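Local coordinates for protein L-lysine 6-oxidase (Marinomonas mediterranea, PDB 3WEU) that oxidises the side-chain amine of L-lysine with a cysteine tryptophylquinone cofactor, releasing hydrogen peroxide that kills bacteria, at residues 85-89 and 191-195; 142-148 and 185-189; 520-525 and 570-574. All coordinates share one frame; numbering follows the deposited sequence.

Contact 1: residues 85-89 and 191-195; sequences WTVHL and GRLIV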
ATOM      1  N   TRP A  85      34.295  34.908  -2.935  1.00 20.05           N
ATOM      2  CA  TRP A  85      33.105  34.586  -2.204  1.00 20.34           C
ATOM      3  C   TRP A  85      33.191  33.120  -1.904  1.00 19.82           C
ATOM      4  O   TRP A  85      33.494  32.346  -2.790  1.00 22.69           O
ATOM      5  CB  TRP A  85      31.895  34.836  -3.139  1.00 20.31           C
ATOM      6  CG  TRP A  85      31.750  36.205  -3.696  1.00 18.81           C
ATOM      7  CD1 TRP A  85      32.205  36.678  -4.893  1.00 19.59           C
ATOM      8  CD2 TRP A  85      31.027  37.255  -3.101  1.00 20.81           C
ATOM      9  NE1 TRP A  85      31.821  37.981  -5.072  1.00 21.74           N
ATOM     10  CE2 TRP A  85      31.065  38.355  -3.989  1.00 19.78           C
ATOM     11  CE3 TRP A  85      30.298  37.361  -1.910  1.00 18.22           C
ATOM     12  CZ2 TRP A  85      30.455  39.565  -3.703  1.00 18.53           C
ATOM     13  CZ3 TRP A  85      29.683  38.535  -1.648  1.00 20.68           C
ATOM     14  CH2 TRP A  85      29.755  39.638  -2.536  1.00 19.92           C
ATOM     15  N   THR A  86      32.883  32.723  -0.667  1.00 20.28           N
ATOM     16  CA  THR A  86      32.860  31.364  -0.276  1.00 20.08           C
ATOM     17  C   THR A  86      31.502  31.089   0.306  1.00 19.62           C
ATOM     18  O   THR A  86      31.062  31.736   1.254  1.00 19.65           O
ATOM     19  CB  THR A  86      33.981  31.085   0.751  1.00 20.95           C
ATOM     20  OG1 THR A  86      35.232  31.292   0.083  1.00 21.51           O
ATOM     21  CG2 THR A  86      33.923  29.737   1.207  1.00 22.30           C
ATOM     22  N   VAL A  87      30.800  30.167  -0.316  1.00 18.64           N
ATOM     23  CA  VAL A  87      29.451  29.839   0.121  1.00 18.80           C
ATOM     24  C   VAL A  87      29.369  28.413   0.543  1.00 19.96           C
ATOM     25  O   VAL A  87      29.761  27.456  -0.221  1.00 20.21           O
ATOM     26  CB  VAL A  87      28.443  30.085  -1.023  1.00 17.68           C
ATOM     27  CG1 VAL A  87      27.043  29.708  -0.545  1.00 18.76           C
ATOM     28  CG2 VAL A  87      28.530  31.518  -1.492  1.00 18.13           C
ATOM     29  N   HIS A  88      28.873  28.218   1.756  1.00 19.08           N
ATOM     30  CA  HIS A  88      28.716  26.891   2.255  1.00 18.71           C
ATOM     31  C   HIS A  88      27.237  26.533   2.532  1.00 17.41           C
ATOM     32  O   HIS A  88      26.686  26.910   3.549  1.00 17.88           O
ATOM     33  CB  HIS A  88      29.586  26.676   3.526  1.00 20.72           C
ATOM     34  CG  HIS A  88      29.657  25.243   3.995  1.00 21.26           C
ATOM     35  ND1 HIS A  88      30.430  24.852   5.086  1.00 22.15           N
ATOM     36  CD2 HIS A  88      29.041  24.125   3.560  1.00 22.19           C
ATOM     37  CE1 HIS A  88      30.293  23.555   5.275  1.00 22.63           C
ATOM     38  NE2 HIS A  88      29.498  23.076   4.336  1.00 24.59           N
ATOM     39  N   LEU A  89      26.627  25.800   1.619  1.00 18.07           N
ATOM     40  CA  LEU A  89      25.226  25.418   1.715  1.00 19.50           C
ATOM     41  C   LEU A  89      25.161  23.977   2.207  1.00 20.81           C
ATOM     42  O   LEU A  89      26.054  23.177   1.889  1.00 21.34           O
ATOM     43  CB  LEU A  89      24.596  25.471   0.317  1.00 19.34           C
ATOM     44  CG  LEU A  89      24.613  26.812  -0.424  1.00 19.52           C
ATOM     45  CD1 LEU A  89      23.789  26.720  -1.734  1.00 19.02           C
ATOM     46  CD2 LEU A  89      24.167  27.967   0.430  1.00 20.68           C
ATOM     47  N   GLY A 191      32.606  40.575 -10.947  1.00 18.14           N
ATOM     48  CA  GLY A 191      33.013  39.857  -9.740  1.00 18.49           C
ATOM     49  C   GLY A 191      31.937  39.691  -8.681  1.00 19.40           C
ATOM     50  O   GLY A 191      32.235  39.101  -7.608  1.00 18.91           O
ATOM     51  N   ARG A 192      30.695  40.128  -8.958  1.00 19.15           N
ATOM     52  CA  ARG A 192      29.625  39.946  -7.992  1.00 17.62           C
ATOM     53  C   ARG A 192      29.265  38.501  -7.940  1.00 17.10           C
ATOM     54  O   ARG A 192      29.327  37.774  -8.960  1.00 15.69           O
ATOM     55  CB  ARG A 192      28.333  40.759  -8.364  1.00 19.65           C
ATOM     56  CG  ARG A 192      28.521  42.267  -8.450  1.00 18.43           C
ATOM     57  CD  ARG A 192      27.241  42.963  -8.959  1.00 19.66           C
ATOM     58  NE  ARG A 192      27.468  44.367  -9.114  1.00 20.34           N
ATOM     59  CZ  ARG A 192      27.892  44.909 -10.245  1.00 21.78           C
ATOM     60  NH1 ARG A 192      27.987  44.179 -11.345  1.00 20.69           N
ATOM     61  NH2 ARG A 192      28.091  46.210 -10.275  1.00 21.66           N
ATOM     62  N   LEU A 193      28.822  38.061  -6.760  1.00 16.96           N
ATOM     63  CA  LEU A 193      28.384  36.678  -6.593  1.00 16.39           C
ATOM     64  C   LEU A 193      26.944  36.440  -7.034  1.00 16.73           C
ATOM     65  O   LEU A 193      26.070  37.275  -6.765  1.00 17.35           O
ATOM     66  CB  LEU A 193      28.514  36.319  -5.124  1.00 16.83           C
ATOM     67  CG  LEU A 193      27.913  34.983  -4.693  1.00 16.75           C
ATOM     68  CD1 LEU A 193      28.647  33.829  -5.286  1.00 17.25           C
ATOM     69  CD2 LEU A 193      27.904  34.801  -3.143  1.00 19.02           C
ATOM     70  N   ILE A 194      26.700  35.330  -7.676  1.00 15.39           N
ATOM     71  CA  ILE A 194      25.350  34.828  -7.950  1.00 17.98           C
ATOM     72  C   ILE A 194      25.268  33.459  -7.415  1.00 17.97           C
ATOM     73  O   ILE A 194      26.060  32.587  -7.786  1.00 16.43           O
ATOM     74  CB  ILE A 194      25.041  34.809  -9.489  1.00 17.03           C
ATOM     75  CG1 ILE A 194      24.980  36.222  -9.989  1.00 17.66           C
ATOM     76  CG2 ILE A 194      23.722  34.080  -9.798  1.00 18.12           C
ATOM     77  CD1 ILE A 194      25.134  36.394 -11.500  1.00 18.90           C
ATOM     78  N   VAL A 195      24.338  33.217  -6.501  1.00 16.42           N
ATOM     79  CA  VAL A 195      24.124  31.871  -6.045  1.00 15.58           C
ATOM     80  C   VAL A 195      22.852  31.289  -6.598  1.00 15.87           C
ATOM     81  O   VAL A 195      21.811  31.913  -6.525  1.00 15.62           O
ATOM     82  CB  VAL A 195      24.004  31.819  -4.517  1.00 18.11           C
ATOM     83  CG1 VAL A 195      23.820  30.365  -4.048  1.00 18.02           C
ATOM     84  CG2 VAL A 195      25.199  32.501  -3.863  1.00 18.58           C
TER

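Contact 2: residues 142-148 and 185-189; sequences RSVSGVM and LRTDS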
ATOM      1  N   ARG A 142      32.159  26.026  -1.480  1.00 19.32           N
ATOM      2  CA  ARG A 142      32.783  26.291  -2.765  1.00 20.96           C
ATOM      3  C   ARG A 142      33.111  27.750  -2.740  1.00 21.75           C
ATOM      4  O   ARG A 142      32.443  28.527  -2.036  1.00 21.32           O
ATOM      5  CB  ARG A 142      31.840  26.008  -3.950  1.00 20.00           C
ATOM      6  CG  ARG A 142      31.410  24.584  -4.211  1.00 22.03           C
ATOM      7  CD  ARG A 142      32.562  23.629  -4.514  1.00 20.71           C
ATOM      8  NE  ARG A 142      32.126  22.264  -4.578  1.00 19.13           N
ATOM      9  CZ  ARG A 142      31.912  21.476  -3.526  1.00 17.73           C
ATOM     10  NH1 ARG A 142      32.039  21.933  -2.310  1.00 20.59           N
ATOM     11  NH2 ARG A 142      31.485  20.251  -3.699  1.00 22.86           N
ATOM     12  N   SER A 143      34.105  28.146  -3.541  1.00 22.57           N
ATOM     13  CA  SER A 143      34.556  29.534  -3.707  1.00 19.93           C
ATOM     14  C   SER A 143      34.544  29.940  -5.176  1.00 21.71           C
ATOM     15  O   SER A 143      34.756  29.117  -6.094  1.00 22.14           O
ATOM     16  CB  SER A 143      35.986  29.650  -3.190  1.00 23.79           C
ATOM     17  OG  SER A 143      35.924  29.503  -1.774  1.00 27.50           O
ATOM     18  N   VAL A 144      34.244  31.191  -5.409  1.00 18.92           N
ATOM     19  CA  VAL A 144      34.285  31.740  -6.726  1.00 22.00           C
ATOM     20  C   VAL A 144      34.884  33.128  -6.625  1.00 19.02           C
ATOM     21  O   VAL A 144      34.707  33.824  -5.648  1.00 19.39           O
ATOM     22  CB  VAL A 144      32.834  31.654  -7.268  1.00 27.09           C
ATOM     23  CG1 VAL A 144      31.937  32.754  -6.700  1.00 28.40           C
ATOM     24  CG2 VAL A 144      32.804  31.634  -8.710  1.00 31.10           C
ATOM     25  N   SER A 145      35.601  33.539  -7.667  1.00 21.40           N
ATOM     26  CA  SER A 145      36.120  34.878  -7.799  1.00 19.84           C
ATOM     27  C   SER A 145      36.460  35.193  -9.223  1.00 20.17           C
ATOM     28  O   SER A 145      36.627  34.305 -10.073  1.00 21.31           O
ATOM     29  CB  SER A 145      37.369  35.047  -6.995  1.00 24.22           C
ATOM     30  OG  SER A 145      38.374  34.134  -7.449  1.00 22.97           O
ATOM     31  N   GLY A 146      36.550  36.459  -9.502  1.00 20.13           N
ATOM     32  CA  GLY A 146      36.930  36.881 -10.853  1.00 20.67           C
ATOM     33  C   GLY A 146      35.730  37.137 -11.764  1.00 23.41           C
ATOM     34  O   GLY A 146      34.541  37.187 -11.348  1.00 21.05           O
ATOM     35  N   VAL A 147      36.058  37.261 -13.045  1.00 20.95           N
ATOM     36  CA  VAL A 147      35.109  37.594 -14.093  1.00 21.54           C
ATOM     37  C   VAL A 147      34.422  36.370 -14.614  1.00 22.76           C
ATOM     38  O   VAL A 147      35.061  35.435 -15.088  1.00 21.97           O
ATOM     39  CB  VAL A 147      35.844  38.342 -15.238  1.00 21.65           C
ATOM     40  CG1 VAL A 147      34.921  38.604 -16.364  1.00 22.69           C
ATOM     41  CG2 VAL A 147      36.445  39.623 -14.670  1.00 22.78           C
ATOM     42  N   MET A 148      33.087  36.349 -14.535  1.00 20.31           N
ATOM     43  CA  MET A 148      32.322  35.272 -15.149  1.00 20.48           C
ATOM     44  C   MET A 148      32.831  33.866 -14.780  1.00 22.11           C
ATOM     45  O   MET A 148      32.902  32.980 -15.598  1.00 23.15           O
ATOM     46  CB  MET A 148      32.298  35.432 -16.672  1.00 22.28           C
ATOM     47  CG  MET A 148      31.690  36.745 -17.126  1.00 23.48           C
ATOM     48  SD  MET A 148      29.904  36.801 -16.743  1.00 22.99           S
ATOM     49  CE  MET A 148      29.342  35.367 -17.591  1.00 21.52           C
ATOM     50  N   LEU A 185      27.601  28.246  -8.092  1.00 18.87           N
ATOM     51  CA  LEU A 185      28.077  29.587  -7.779  1.00 16.63           C
ATOM     52  C   LEU A 185      28.618  30.190  -9.068  1.00 19.04           C
ATOM     53  O   LEU A 185      29.231  29.487  -9.899  1.00 20.42           O
ATOM     54  CB  LEU A 185      29.247  29.618  -6.788  1.00 19.42           C
ATOM     55  CG  LEU A 185      29.008  28.971  -5.450  1.00 17.86           C
ATOM     56  CD1 LEU A 185      30.154  29.306  -4.516  1.00 20.08           C
ATOM     57  CD2 LEU A 185      27.658  29.432  -4.864  1.00 17.44           C
ATOM     58  N   ARG A 186      28.272  31.448  -9.295  1.00 17.37           N
ATOM     59  CA  ARG A 186      28.840  32.187 -10.402  1.00 17.99           C
ATOM     60  C   ARG A 186      29.323  33.547  -9.929  1.00 16.74           C
ATOM     61  O   ARG A 186      28.950  34.006  -8.841  1.00 19.98           O
ATOM     62  CB  ARG A 186      27.804  32.395 -11.478  1.00 17.59           C
ATOM     63  CG  ARG A 186      27.542  31.199 -12.315  1.00 20.20           C
ATOM     64  CD  ARG A 186      26.378  31.471 -13.262  1.00 20.43           C
ATOM     65  NE  ARG A 186      26.226  30.430 -14.298  1.00 21.47           N
ATOM     66  CZ  ARG A 186      26.704  30.483 -15.548  1.00 20.77           C
ATOM     67  NH1 ARG A 186      27.476  31.454 -15.971  1.00 20.94           N
ATOM     68  NH2 ARG A 186      26.464  29.491 -16.372  1.00 20.84           N
ATOM     69  N   THR A 187      30.058  34.225 -10.792  1.00 17.37           N
ATOM     70  CA  THR A 187      30.270  35.633 -10.697  1.00 16.34           C
ATOM     71  C   THR A 187      29.844  36.241 -12.001  1.00 17.36           C
ATOM     72  O   THR A 187      29.846  35.569 -13.029  1.00 20.42           O
ATOM     73  CB  THR A 187      31.707  36.077 -10.447  1.00 18.38           C
ATOM     74  OG1 THR A 187      32.549  35.530 -11.473  1.00 19.71           O
ATOM     75  CG2 THR A 187      32.163  35.671  -8.985  1.00 18.32           C
ATOM     76  N   ASP A 188      29.511  37.516 -11.938  1.00 17.83           N
ATOM     77  CA  ASP A 188      29.086  38.293 -13.109  1.00 18.42           C
ATOM     78  C   ASP A 188      30.372  38.913 -13.660  1.00 19.06           C
ATOM     79  O   ASP A 188      31.502  38.525 -13.234  1.00 19.49           O
ATOM     80  CB  ASP A 188      27.983  39.322 -12.805  1.00 18.53           C
ATOM     81  CG  ASP A 188      28.442  40.530 -12.037  1.00 19.15           C
ATOM     82  OD1 ASP A 188      29.626  40.620 -11.613  1.00 21.28           O
ATOM     83  OD2 ASP A 188      27.586  41.423 -11.796  1.00 20.04           O
ATOM     84  N   SER A 189      30.226  39.776 -14.651  1.00 20.85           N
ATOM     85  CA  SER A 189      31.376  40.342 -15.328  1.00 20.51           C
ATOM     86  C   SER A 189      32.241  41.246 -14.450  1.00 22.97           C
ATOM     87  O   SER A 189      33.349  41.592 -14.836  1.00 20.35           O
ATOM     88  CB  SER A 189      30.967  41.042 -16.632  1.00 21.88           C
ATOM     89  OG  SER A 189      30.282  42.197 -16.340  1.00 19.56           O
TER

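Contact 3: residues 520-525 and 570-574; sequences TVNFSE and VPLPP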
ATOM      1  N   THR A 520      -9.384  22.953   7.609  1.00 14.41           N
ATOM      2  CA  THR A 520     -10.675  23.069   8.218  1.00 14.14           C
ATOM      3  C   THR A 520     -10.443  23.135   9.724  1.00 13.98           C
ATOM      4  O   THR A 520     -10.017  22.142  10.342  1.00 14.83           O
ATOM      5  CB  THR A 520     -11.462  21.793   7.763  1.00 18.47           C
ATOM      6  OG1 THR A 520     -11.714  21.964   6.335  1.00 19.21           O
ATOM      7  CG2 THR A 520     -12.733  21.719   8.431  1.00 20.72           C
ATOM      8  N   VAL A 521     -10.706  24.292  10.310  1.00 13.35           N
ATOM      9  CA  VAL A 521     -10.278  24.654  11.684  1.00 13.64           C
ATOM     10  C   VAL A 521     -11.491  24.822  12.622  1.00 14.61           C
ATOM     11  O   VAL A 521     -12.415  25.624  12.389  1.00 14.52           O
ATOM     12  CB  VAL A 521      -9.462  25.965  11.698  1.00 15.10           C
ATOM     13  CG1 VAL A 521      -8.834  26.174  13.059  1.00 15.11           C
ATOM     14  CG2 VAL A 521      -8.392  25.945  10.573  1.00 13.81           C
ATOM     15  N   ASN A 522     -11.482  24.047  13.710  1.00 15.42           N
ATOM     16  CA  ASN A 522     -12.537  24.115  14.704  1.00 13.76           C
ATOM     17  C   ASN A 522     -12.535  25.524  15.307  1.00 14.08           C
ATOM     18  O   ASN A 522     -11.443  26.062  15.612  1.00 13.51           O
ATOM     19  CB  ASN A 522     -12.259  23.121  15.859  1.00 13.05           C
ATOM     20  CG  ASN A 522     -13.163  23.383  17.024  1.00 13.25           C
ATOM     21  OD1 ASN A 522     -12.809  24.089  17.944  1.00 14.52           O
ATOM     22  ND2 ASN A 522     -14.389  22.966  16.895  1.00 14.13           N
ATOM     23  N   PHE A 523     -13.703  26.066  15.613  1.00 13.18           N
ATOM     24  CA  PHE A 523     -13.696  27.347  16.284  1.00 15.27           C
ATOM     25  C   PHE A 523     -14.555  27.411  17.570  1.00 15.33           C
ATOM     26  O   PHE A 523     -14.963  28.482  17.998  1.00 16.68           O
ATOM     27  CB  PHE A 523     -14.066  28.452  15.335  1.00 14.66           C
ATOM     28  CG  PHE A 523     -15.393  28.294  14.660  1.00 14.75           C
ATOM     29  CD1 PHE A 523     -16.498  28.946  15.143  1.00 16.31           C
ATOM     30  CD2 PHE A 523     -15.510  27.618  13.454  1.00 14.29           C
ATOM     31  CE1 PHE A 523     -17.737  28.891  14.502  1.00 16.84           C
ATOM     32  CE2 PHE A 523     -16.752  27.536  12.810  1.00 15.45           C
ATOM     33  CZ  PHE A 523     -17.869  28.158  13.341  1.00 16.15           C
ATOM     34  N   SER A 524     -14.816  26.280  18.175  1.00 15.42           N
ATOM     35  CA  SER A 524     -15.735  26.224  19.347  1.00 14.76           C
ATOM     36  C   SER A 524     -15.002  25.893  20.620  1.00 16.48           C
ATOM     37  O   SER A 524     -15.452  26.225  21.709  1.00 14.24           O
ATOM     38  CB  SER A 524     -16.829  25.180  19.142  1.00 14.95           C
ATOM     39  OG  SER A 524     -16.280  23.896  18.938  1.00 12.82           O
ATOM     40  N   GLU A 525     -13.878  25.203  20.522  1.00 16.46           N
ATOM     41  CA  GLU A 525     -13.151  24.732  21.716  1.00 16.62           C
ATOM     42  C   GLU A 525     -11.692  25.111  21.540  1.00 16.47           C
ATOM     43  O   GLU A 525     -10.956  24.493  20.734  1.00 15.18           O
ATOM     44  CB  GLU A 525     -13.245  23.210  21.859  1.00 18.68           C
ATOM     45  CG  GLU A 525     -14.637  22.742  22.324  1.00 20.17           C
ATOM     46  CD  GLU A 525     -14.846  23.065  23.813  1.00 20.34           C
ATOM     47  OE1 GLU A 525     -13.929  23.567  24.502  1.00 19.97           O
ATOM     48  OE2 GLU A 525     -15.974  22.910  24.218  1.00 23.72           O
ATOM     49  N   VAL A 570     -10.051  14.012  13.206  1.00 20.61           N
ATOM     50  CA  VAL A 570     -10.670  14.892  12.247  1.00 22.71           C
ATOM     51  C   VAL A 570     -10.983  16.220  12.890  1.00 19.32           C
ATOM     52  O   VAL A 570     -11.139  16.275  14.065  1.00 17.70           O
ATOM     53  CB  VAL A 570     -11.971  14.301  11.693  1.00 29.27           C
ATOM     54  CG1 VAL A 570     -11.612  12.985  10.961  1.00 34.08           C
ATOM     55  CG2 VAL A 570     -13.022  14.110  12.770  1.00 27.73           C
ATOM     56  N   PRO A 571     -11.033  17.273  12.093  1.00 18.19           N
ATOM     57  CA  PRO A 571     -11.401  18.555  12.641  1.00 19.41           C
ATOM     58  C   PRO A 571     -12.705  18.488  13.395  1.00 16.70           C
ATOM     59  O   PRO A 571     -13.653  17.948  12.919  1.00 18.48           O
ATOM     60  CB  PRO A 571     -11.535  19.441  11.370  1.00 20.87           C
ATOM     61  CG  PRO A 571     -10.593  18.804  10.358  1.00 20.96           C
ATOM     62  CD  PRO A 571     -10.762  17.330  10.634  1.00 20.15           C
ATOM     63  N   LEU A 572     -12.735  19.004  14.596  1.00 15.39           N
ATOM     64  CA  LEU A 572     -13.956  19.044  15.383  1.00 15.42           C
ATOM     65  C   LEU A 572     -14.924  20.051  14.809  1.00 16.39           C
ATOM     66  O   LEU A 572     -14.572  21.216  14.703  1.00 18.19           O
ATOM     67  CB  LEU A 572     -13.675  19.409  16.834  1.00 14.52           C
ATOM     68  CG  LEU A 572     -14.884  19.405  17.764  1.00 15.12           C
ATOM     69  CD1 LEU A 572     -15.392  17.934  17.958  1.00 15.37           C
ATOM     70  CD2 LEU A 572     -14.536  20.079  19.054  1.00 16.22           C
ATOM     71  N   PRO A 573     -16.134  19.644  14.454  1.00 15.61           N
ATOM     72  CA  PRO A 573     -17.129  20.652  14.059  1.00 16.27           C
ATOM     73  C   PRO A 573     -17.553  21.474  15.269  1.00 17.72           C
ATOM     74  O   PRO A 573     -17.524  20.932  16.360  1.00 15.94           O
ATOM     75  CB  PRO A 573     -18.297  19.836  13.625  1.00 18.34           C
ATOM     76  CG  PRO A 573     -17.791  18.458  13.421  1.00 19.08           C
ATOM     77  CD  PRO A 573     -16.682  18.272  14.355  1.00 17.66           C
ATOM     78  N   PRO A 574     -17.957  22.730  15.107  1.00 15.05           N
ATOM     79  CA  PRO A 574     -18.051  23.405  13.825  1.00 14.98           C
ATOM     80  C   PRO A 574     -16.702  23.974  13.407  1.00 14.39           C
ATOM     81  O   PRO A 574     -15.863  24.350  14.265  1.00 13.54           O
ATOM     82  CB  PRO A 574     -19.079  24.525  14.090  1.00 14.92           C
ATOM     83  CG  PRO A 574     -18.769  24.883  15.521  1.00 15.18           C
ATOM     84  CD  PRO A 574     -18.552  23.524  16.189  1.00 15.22           C
TER

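Contact 1: residues 85-89 and 191-195
Leu193 CB sits over one face of the Trp85 indole inside the N-terminal beta domain. Here two layers of one mixed beta sheet face each other, strand 80-91 in one and 193-196 in the other. The two strands run nearly parallel, 17° apart, with axes 9.0 Å from each other at closest. They are therefore not hydrogen-bonded neighbours. The main bump is Leu193 CB. It makes a CH-pi contact with the five-membered ring of Trp85, 3.4 Å from the ring centroid and only 10° off the normal. Leu193 CG lies anti to the backbone N (chi1 171°). From there CD1 reaches back to Trp85 CB, while CD2 settles in the notch between Trp85 and Val87, 3.7 Å from both Trp85 CE3 and Val87 CG2. Further along, the fit is looser: Val87 CG2 faces Val195 CG2 at 4.2 Å, and Leu89 CD1 meets Val195 CG1. Phe63 of strand 58-66 and Val226 of strand 223-232 also pack on Trp85 and Leu193, so the contact belongs to the interior of the domain. At the end of this apolar row the indole finds its polar partner at its edge. Trp85 NE1 donates to Gly191 O at 2.8 Å, in both the ring plane and the carbonyl plane.

Contact 2: residues 142-148 and 185-189
Thr187 reaches across to Gly146 with a hydroxyl bond and packs on Val144 with its methyl. Polar contacts gather where strands 137-145 and 181-187 give way to loops. Thr187 OG1 lies between its own backbone N and carbonyl carbon (chi1 56°), and from there donates to Gly146 O at 2.6 Å. The same hydroxyl also bonds to Ala149 N. Next to it, Met148 N donates to Asp188 O at 3.0 Å, almost straight at 174°. A CA-H...O contact from Met148 CA to Thr187 O, 3.3 Å, lies beside it. Apolar contacts run along the strands. Val144 CG1 meets Thr187 CG2 at 3.7 Å and Leu185 CB at 4.1 Å, and Leu185 CD1 packs on Arg142 CB at 3.7 Å. The charged ends look elsewhere: Arg142 bends at chi2 and bonds to Leu139 O and Ser154 O, Arg186 pairs with Asp20, and Asp188 with Arg192. The strands of this beta domain are thus joined by side chains along their length and by polar bonds at their ends. Donating to Gly146 O and accepting from Ala149 N, the Thr187 hydroxyl ties the 146-149 loop to strand 181-187.

Contact 3: residues 520-525 and 570-574
Asn522 reaches from the end of strand 518-522 to Leu572, and its side chain also builds an Asx turn at the start of the loop that follows. The partner, 570-574, covers the end of strand 557-571 and the proline-rich link 572-574 to strand 575-579, which pairs with strand 518-522. Asn522 CB lies 3.2 Å from Leu572 O. CG stands anti to the backbone N (chi1 168°), which carries the amide over the Leu572 side chain. There the two tip atoms divide their work. OD1 turns back on its own loop and accepts from two backbone groups. Glu525 N lies in the carbonyl plane, on a lone pair, whereas Ser524 N comes from above that plane. ND2 points the other way and donates to Leu572 O at 2.8 Å and to Ser524 OG at 2.9 Å, both close to the amide plane. Four bonds thus fix the rotation of this buried amide. Leu572 CD2 also packs against ND2, 3.6 Å away.

Phe523 adds a second grip. Its backbone N donates to Pro574 O at 3.1 Å, and its ring takes Pro574 CG over one face, offset toward the rim. The peptide bond before Pro574 is cis. Pro574 CD lies 3.6 Å from Ser524 OG. Lys401 NZ of strand 400-402 bonds to Asn522 O and Glu525 O. At the other end Thr520 and Pro571 cross at about a right angle, with Thr520 CG2 resting 3.9 Å from Pro571 CB.

Overall arrangement
Contacts 1 and 2 belong together. Their centres are 7 Å apart, and both lie in the mixed beta sheet of the N-terminal domain. Strands 80-91 and 137-145 are neighbours in it, as are 181-187 and 193-196. Along the chain, contact 2 is nested inside the loop that contact 1 closes. The two touch directly through Thr86 with Ser143 and Ile194 with Arg186. Contact 3 comes later in sequence and on the opposite side of the chain's centre, about 47 and 53 Å away between centres. It joins strand 518-522 to the end of the long hairpin 530-571, so the contacts shape two separate regions of the subunit.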